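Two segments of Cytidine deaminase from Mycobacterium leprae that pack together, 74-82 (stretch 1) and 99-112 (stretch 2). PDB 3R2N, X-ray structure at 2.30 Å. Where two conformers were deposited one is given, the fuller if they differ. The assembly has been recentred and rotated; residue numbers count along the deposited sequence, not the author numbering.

Stretch 1 74-82: GGRLVAVYC
Stretch 2 99-112: LLYEHGGPELKIMT

How do the two stretches lie against each other? Residues 77-82 form a strand that runs parallel to the strand beginning at Lys109, their axes 4.7 Å apart and crossing at -15°, while the helix that runs through Leu99 to His103 has its N-to-C direction 138° from that of the first strand, the closest approach of the axes being 8.0 Å. Ala79 pairs with Lys109 (CA to CA 4.6 Å) and Val80 with Ile110 (CA to CA 4.9 Å). The ladder alternates as a parallel sheet should: Lys109 N donates to Val78 O (3.2 Å), Val80 N to Lys109 O (2.8 Å), and Met111 N to Val80 O (2.9 Å). Val80 thus spends both its amide and its carbonyl on the neighbouring strand.

What does Leu77, which has the most surface covered, do at the start of the strand? Its backbone (phi/psi -68/143) meets the end of the helix, where Leu77 N donates to His103 O at 2.9 Å. A water links Leu77 O (2.5 Å from the water oxygen) to Gly104 O (2.8 Å), donating to both. The side chain, chi1 m and chi2 t, points toward the other stretch; Leu77 CD1 lies 3.8 Å from Leu100 CD2, and Leu77 CB 3.9 Å from Leu108 CD1. Leu108, chi1 t and chi2 p, also reaches Val80, with its CD1 3.9 Å from Val80 CG2.

Why can Arg76 fold over the helix end? With chi1, chi2 and chi3 all m and chi4 at 168°, its side chain curls back so that NH1 donates to Glu102 O at 2.9 Å, near the guanidinium plane. One guanidinium face covers His103 C and Gly104 N. Gly105, at phi/psi 69/-175, leaves the helical conformation and opens a type I turn to Leu108; an ideal CB on it would lie 3.0 Å from Arg76 NH2, a clash, so the absence of a side chain leaves room for the guanidinium.

How is the apolar packing continued along the strands? Val80, chi1 t, shares its sheet face with Ile110, whose m, m side chain brings CD1 to 3.7 Å from Val80 CB. Farther along, Met111 points toward the first strand with chi1 t, chi2 p and chi3 p. Its CG sits over one face of the Tyr81 ring, 3.7 Å from the centroid and 15° off the normal, a CH-pi contact; Tyr81 has chi1 -157° and chi2 143°. Met111 SD lies obliquely, 5.2 Å from the same centroid.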

ATOM      1  N   GLY D  74     -12.499 -17.037  -7.899  1.00 35.18           N
ATOM      2  CA  GLY D  74     -11.417 -16.800  -8.838  1.00 35.60           C
ATOM      3  C   GLY D  74     -11.879 -16.721 -10.275  1.00 35.75           C
ATOM      4  O   GLY D  74     -13.062 -16.510 -10.565  1.00 35.72           O
ATOM      5  N   GLY D  75     -10.947 -16.938 -11.186  1.00 36.05           N
ATOM      6  CA  GLY D  75     -11.230 -16.683 -12.584  1.00 36.36           C
ATOM      7  C   GLY D  75     -10.360 -15.537 -13.070  1.00 35.99           C
ATOM      8  O   GLY D  75      -9.410 -15.140 -12.403  1.00 36.04           O
ATOM      9  N   ARG D  76     -10.668 -15.041 -14.256  1.00 35.85           N
ATOM     10  CA  ARG D  76      -9.888 -14.028 -14.907  1.00 35.71           C
ATOM     11  C   ARG D  76     -10.824 -12.925 -15.295  1.00 35.00           C
ATOM     12  O   ARG D  76     -11.885 -13.190 -15.863  1.00 34.70           O
ATOM     13  CB  ARG D  76      -9.262 -14.579 -16.195  1.00 36.96           C
ATOM     14  CG  ARG D  76      -8.284 -15.731 -16.009  1.00 39.55           C
ATOM     15  CD  ARG D  76      -6.966 -15.319 -15.360  1.00 43.43           C
ATOM     16  NE  ARG D  76      -6.070 -14.621 -16.286  1.00 46.22           N
ATOM     17  CZ  ARG D  76      -4.972 -13.956 -15.931  1.00 46.96           C
ATOM     18  NH1 ARG D  76      -4.607 -13.874 -14.650  1.00 46.23           N
ATOM     19  NH2 ARG D  76      -4.239 -13.358 -16.865  1.00 46.67           N
ATOM     20  N   LEU D  77     -10.415 -11.686 -15.024  1.00 34.64           N
ATOM     21  CA  LEU D  77     -11.178 -10.508 -15.429  1.00 34.07           C
ATOM     22  C   LEU D  77     -11.176 -10.367 -16.928  1.00 34.00           C
ATOM     23  O   LEU D  77     -10.179 -10.634 -17.588  1.00 34.57           O
ATOM     24  CB  LEU D  77     -10.603  -9.239 -14.792  1.00 34.10           C
ATOM     25  CG  LEU D  77     -10.811  -9.042 -13.289  1.00 34.32           C
ATOM     26  CD1 LEU D  77     -10.020  -7.857 -12.860  1.00 35.30           C
ATOM     27  CD2 LEU D  77     -12.273  -8.838 -12.946  1.00 33.77           C
ATOM     28  N   VAL D  78     -12.294  -9.936 -17.477  1.00 33.55           N
ATOM     29  CA  VAL D  78     -12.389  -9.807 -18.912  1.00 33.73           C
ATOM     30  C   VAL D  78     -12.702  -8.366 -19.365  1.00 33.56           C
ATOM     31  O   VAL D  78     -12.189  -7.903 -20.386  1.00 33.71           O
ATOM     32  CB  VAL D  78     -13.367 -10.891 -19.433  1.00 34.80           C
ATOM     33  CG1 VAL D  78     -14.273 -10.392 -20.517  1.00 36.56           C
ATOM     34  CG2 VAL D  78     -12.576 -12.130 -19.858  1.00 35.55           C
ATOM     35  N   ALA D  79     -13.512  -7.642 -18.592  1.00 32.90           N
ATOM     36  CA  ALA D  79     -13.807  -6.249 -18.915  1.00 32.74           C
ATOM     37  C   ALA D  79     -14.099  -5.468 -17.645  1.00 32.26           C
ATOM     38  O   ALA D  79     -14.771  -5.979 -16.748  1.00 32.11           O
ATOM     39  CB  ALA D  79     -14.975  -6.145 -19.900  1.00 32.99           C
ATOM     40  N   VAL D  80     -13.608  -4.232 -17.575  1.00 31.65           N
ATOM     41  CA  VAL D  80     -13.734  -3.419 -16.360  1.00 31.46           C
ATOM     42  C   VAL D  80     -14.121  -1.975 -16.692  1.00 32.26           C
ATOM     43  O   VAL D  80     -13.585  -1.379 -17.642  1.00 32.35           O
ATOM     44  CB  VAL D  80     -12.408  -3.415 -15.543  1.00 30.75           C
ATOM     45  CG1 VAL D  80     -12.509  -2.515 -14.337  1.00 29.88           C
ATOM     46  CG2 VAL D  80     -12.056  -4.797 -15.111  1.00 30.65           C
ATOM     47  N   TYR D  81     -15.037  -1.420 -15.891  1.00 32.08           N
ATOM     48  CA  TYR D  81     -15.511  -0.046 -16.044  1.00 32.43           C
ATOM     49  C   TYR D  81     -15.512   0.636 -14.662  1.00 32.35           C
ATOM     50  O   TYR D  81     -16.304   0.261 -13.777  1.00 32.27           O
ATOM     51  CB  TYR D  81     -16.940  -0.068 -16.615  1.00 32.91           C
ATOM     52  CG  TYR D  81     -17.410   1.194 -17.335  1.00 33.94           C
ATOM     53  CD1 TYR D  81     -18.210   1.111 -18.464  1.00 35.33           C
ATOM     54  CD2 TYR D  81     -17.082   2.468 -16.870  1.00 34.05           C
ATOM     55  CE1 TYR D  81     -18.647   2.275 -19.137  1.00 35.56           C
ATOM     56  CE2 TYR D  81     -17.530   3.628 -17.523  1.00 33.53           C
ATOM     57  CZ  TYR D  81     -18.294   3.518 -18.650  1.00 35.66           C
ATOM     58  OH  TYR D  81     -18.708   4.663 -19.281  1.00 36.68           O
ATOM     59  N   CYS D  82     -14.624   1.617 -14.485  1.00 32.40           N
ATOM     60  CA  CYS D  82     -14.529   2.362 -13.232  0.70 32.78           C
ATOM     61  C   CYS D  82     -15.219   3.731 -13.364  1.00 33.48           C
ATOM     62  O   CYS D  82     -15.126   4.404 -14.415  1.00 34.48           O
ATOM     63  CB  CYS D  82     -13.053   2.505 -12.864  0.70 32.84           C
ATOM     64  SG  CYS D  82     -12.659   3.127 -11.239  0.70 34.31           S
ATOM     65  N   LEU D  99      -2.712  -4.572 -10.424  1.00 30.57           N
ATOM     66  CA  LEU D  99      -3.643  -5.637  -9.965  1.00 30.59           C
ATOM     67  C   LEU D  99      -4.394  -6.231 -11.155  1.00 30.50           C
ATOM     68  O   LEU D  99      -4.374  -7.450 -11.351  1.00 31.01           O
ATOM     69  CB  LEU D  99      -4.632  -5.164  -8.885  1.00 29.30           C
ATOM     70  CG  LEU D  99      -4.126  -4.544  -7.575  1.00 32.45           C
ATOM     71  CD1 LEU D  99      -5.263  -4.322  -6.630  1.00 33.36           C
ATOM     72  CD2 LEU D  99      -3.008  -5.328  -6.862  1.00 34.61           C
ATOM     73  N   LEU D 100      -4.998  -5.357 -11.965  1.00 29.89           N
ATOM     74  CA  LEU D 100      -5.764  -5.751 -13.136  1.00 30.08           C
ATOM     75  C   LEU D 100      -4.973  -6.602 -14.118  1.00 32.03           C
ATOM     76  O   LEU D 100      -5.504  -7.557 -14.722  1.00 32.47           O
ATOM     77  CB  LEU D 100      -6.303  -4.519 -13.860  1.00 29.03           C
ATOM     78  CG  LEU D 100      -7.248  -3.649 -13.053  1.00 27.42           C
ATOM     79  CD1 LEU D 100      -7.444  -2.290 -13.716  1.00 25.95           C
ATOM     80  CD2 LEU D 100      -8.564  -4.364 -12.813  1.00 25.75           C
ATOM     81  N   TYR D 101      -3.707  -6.247 -14.290  1.00 33.56           N
ATOM     82  CA  TYR D 101      -2.843  -6.967 -15.185  1.00 35.30           C
ATOM     83  C   TYR D 101      -2.699  -8.366 -14.653  1.00 35.23           C
ATOM     84  O   TYR D 101      -2.841  -9.332 -15.396  1.00 36.71           O
ATOM     85  CB  TYR D 101      -1.447  -6.332 -15.282  1.00 36.05           C
ATOM     86  CG  TYR D 101      -0.675  -6.896 -16.459  1.00 39.90           C
ATOM     87  CD1 TYR D 101      -0.890  -6.395 -17.749  1.00 42.71           C
ATOM     88  CD2 TYR D 101       0.238  -7.945 -16.300  1.00 42.53           C
ATOM     89  CE1 TYR D 101      -0.199  -6.900 -18.850  1.00 44.39           C
ATOM     90  CE2 TYR D 101       0.933  -8.470 -17.403  1.00 44.66           C
ATOM     91  CZ  TYR D 101       0.704  -7.930 -18.679  1.00 46.83           C
ATOM     92  OH  TYR D 101       1.366  -8.412 -19.808  1.00 50.57           O
ATOM     93  N   GLU D 102      -2.394  -8.469 -13.370  1.00 34.77           N
ATOM     94  CA  GLU D 102      -2.170  -9.758 -12.768  1.00 35.21           C
ATOM     95  C   GLU D 102      -3.426 -10.692 -12.863  1.00 34.56           C
ATOM     96  O   GLU D 102      -3.272 -11.900 -12.969  1.00 35.24           O
ATOM     97  CB  GLU D 102      -1.619  -9.600 -11.346  1.00 34.53           C
ATOM     98  CG  GLU D 102      -1.451 -10.917 -10.652  1.00 37.96           C
ATOM     99  CD  GLU D 102      -0.176 -11.058  -9.865  1.00 40.82           C
ATOM    100  OE1 GLU D 102       0.652 -10.128  -9.842  1.00 43.40           O
ATOM    101  OE2 GLU D 102       0.011 -12.122  -9.252  1.00 42.45           O
ATOM    102  N   HIS D 103      -4.639 -10.134 -12.898  1.00 33.30           N
ATOM    103  CA  HIS D 103      -5.853 -10.952 -12.876  1.00 33.06           C
ATOM    104  C   HIS D 103      -6.646 -10.964 -14.163  1.00 33.58           C
ATOM    105  O   HIS D 103      -7.646 -11.675 -14.251  1.00 34.31           O
ATOM    106  CB  HIS D 103      -6.747 -10.566 -11.695  1.00 31.76           C
ATOM    107  CG  HIS D 103      -6.009 -10.569 -10.397  1.00 31.11           C
ATOM    108  ND1 HIS D 103      -5.598 -11.731  -9.790  1.00 31.21           N
ATOM    109  CD2 HIS D 103      -5.514  -9.557  -9.646  1.00 29.06           C
ATOM    110  CE1 HIS D 103      -4.911 -11.437  -8.697  1.00 32.25           C
ATOM    111  NE2 HIS D 103      -4.831 -10.124  -8.597  1.00 29.90           N
ATOM    112  N   GLY D 104      -6.197 -10.208 -15.160  1.00 33.57           N
ATOM    113  CA  GLY D 104      -6.885 -10.147 -16.442  1.00 34.11           C
ATOM    114  C   GLY D 104      -5.933 -10.321 -17.610  1.00 35.34           C
ATOM    115  O   GLY D 104      -6.383 -10.634 -18.735  1.00 35.44           O
ATOM    116  N   GLY D 105      -4.632 -10.098 -17.353  1.00 35.11           N
ATOM    117  CA  GLY D 105      -3.613 -10.164 -18.390  1.00 36.47           C
ATOM    118  C   GLY D 105      -3.713  -9.033 -19.405  1.00 37.19           C
ATOM    119  O   GLY D 105      -4.560  -8.152 -19.253  1.00 36.89           O
ATOM    120  N   PRO D 106      -2.869  -9.058 -20.463  1.00 38.26           N
ATOM    121  CA  PRO D 106      -2.775  -7.967 -21.459  1.00 38.70           C
ATOM    122  C   PRO D 106      -4.041  -7.706 -22.286  1.00 38.15           C
ATOM    123  O   PRO D 106      -4.197  -6.634 -22.849  1.00 38.82           O
ATOM    124  CB  PRO D 106      -1.631  -8.418 -22.379  1.00 39.56           C
ATOM    125  CG  PRO D 106      -1.618  -9.921 -22.251  1.00 40.47           C
ATOM    126  CD  PRO D 106      -1.998 -10.198 -20.816  1.00 39.67           C
ATOM    127  N   GLU D 107      -4.935  -8.672 -22.350  1.00 38.17           N
ATOM    128  CA  GLU D 107      -6.104  -8.581 -23.227  1.00 37.76           C
ATOM    129  C   GLU D 107      -7.350  -8.151 -22.455  1.00 36.70           C
ATOM    130  O   GLU D 107      -8.440  -8.082 -23.016  1.00 36.60           O
ATOM    131  CB  GLU D 107      -6.330  -9.916 -23.946  1.00 38.32           C
ATOM    132  N   LEU D 108      -7.187  -7.864 -21.162  1.00 35.68           N
ATOM    133  CA  LEU D 108      -8.275  -7.287 -20.381  1.00 34.60           C
ATOM    134  C   LEU D 108      -8.701  -5.943 -20.999  1.00 34.76           C
ATOM    135  O   LEU D 108      -7.856  -5.093 -21.289  1.00 34.89           O
ATOM    136  CB  LEU D 108      -7.852  -7.117 -18.919  1.00 33.40           C
ATOM    137  CG  LEU D 108      -8.734  -6.352 -17.913  1.00 32.06           C
ATOM    138  CD1 LEU D 108     -10.185  -6.839 -17.825  1.00 26.95           C
ATOM    139  CD2 LEU D 108      -8.072  -6.375 -16.530  1.00 27.02           C
ATOM    140  N   LYS D 109     -10.001  -5.764 -21.200  1.00 34.22           N
ATOM    141  CA  LYS D 109     -10.518  -4.479 -21.644  1.00 34.72           C
ATOM    142  C   LYS D 109     -10.915  -3.562 -20.460  1.00 34.23           C
ATOM    143  O   LYS D 109     -11.634  -3.973 -19.529  1.00 32.59           O
ATOM    144  CB  LYS D 109     -11.689  -4.661 -22.621  1.00 35.14           C
ATOM    145  CG  LYS D 109     -11.403  -5.648 -23.771  1.00 37.71           C
ATOM    146  CD  LYS D 109     -12.382  -5.422 -24.927  1.00 44.69           C
ATOM    147  CE  LYS D 109     -12.680  -6.672 -25.745  1.00 46.57           C
ATOM    148  NZ  LYS D 109     -13.844  -6.398 -26.646  1.00 48.15           N
ATOM    149  N   ILE D 110     -10.422  -2.324 -20.517  1.00 34.35           N
ATOM    150  CA  ILE D 110     -10.791  -1.272 -19.575  1.00 34.60           C
ATOM    151  C   ILE D 110     -11.495  -0.164 -20.339  1.00 35.65           C
ATOM    152  O   ILE D 110     -11.004   0.269 -21.368  1.00 36.57           O
ATOM    153  CB  ILE D 110      -9.533  -0.656 -18.930  1.00 34.15           C
ATOM    154  CG1 ILE D 110      -8.604  -1.729 -18.333  1.00 33.23           C
ATOM    155  CG2 ILE D 110      -9.898   0.425 -17.952  1.00 34.57           C
ATOM    156  CD1 ILE D 110      -9.235  -2.660 -17.338  1.00 29.87           C
ATOM    157  N   MET D 111     -12.629   0.318 -19.853  1.00 36.07           N
ATOM    158  CA  MET D 111     -13.198   1.551 -20.431  1.00 37.80           C
ATOM    159  C   MET D 111     -12.420   2.787 -19.927  1.00 37.88           C
ATOM    160  O   MET D 111     -12.043   2.862 -18.771  1.00 37.72           O
ATOM    161  CB  MET D 111     -14.701   1.656 -20.137  1.00 38.38           C
ATOM    162  CG  MET D 111     -15.381   2.918 -20.656  1.00 40.13           C
ATOM    163  SD  MET D 111     -15.300   3.061 -22.433  1.00 41.57           S
ATOM    164  CE  MET D 111     -16.733   2.075 -22.898  1.00 41.40           C
ATOM    165  N   THR D 112     -12.127   3.719 -20.820  1.00 39.40           N
ATOM    166  CA  THR D 112     -11.354   4.926 -20.491  1.00 39.83           C
ATOM    167  C   THR D 112     -12.066   6.132 -21.081  1.00 41.54           C
ATOM    168  O   THR D 112     -12.875   5.965 -21.997  1.00 42.11           O
ATOM    169  CB  THR D 112      -9.905   4.906 -21.067  1.00 40.20           C
ATOM    170  OG1 THR D 112      -9.897   5.424 -22.416  1.00 39.34           O
ATOM    171  CG2 THR D 112      -9.301   3.523 -21.021  1.00 37.46           C
TER
HETATM  172  O   HOH W   1      -8.861 -11.723 -19.457  1.00 24.83           O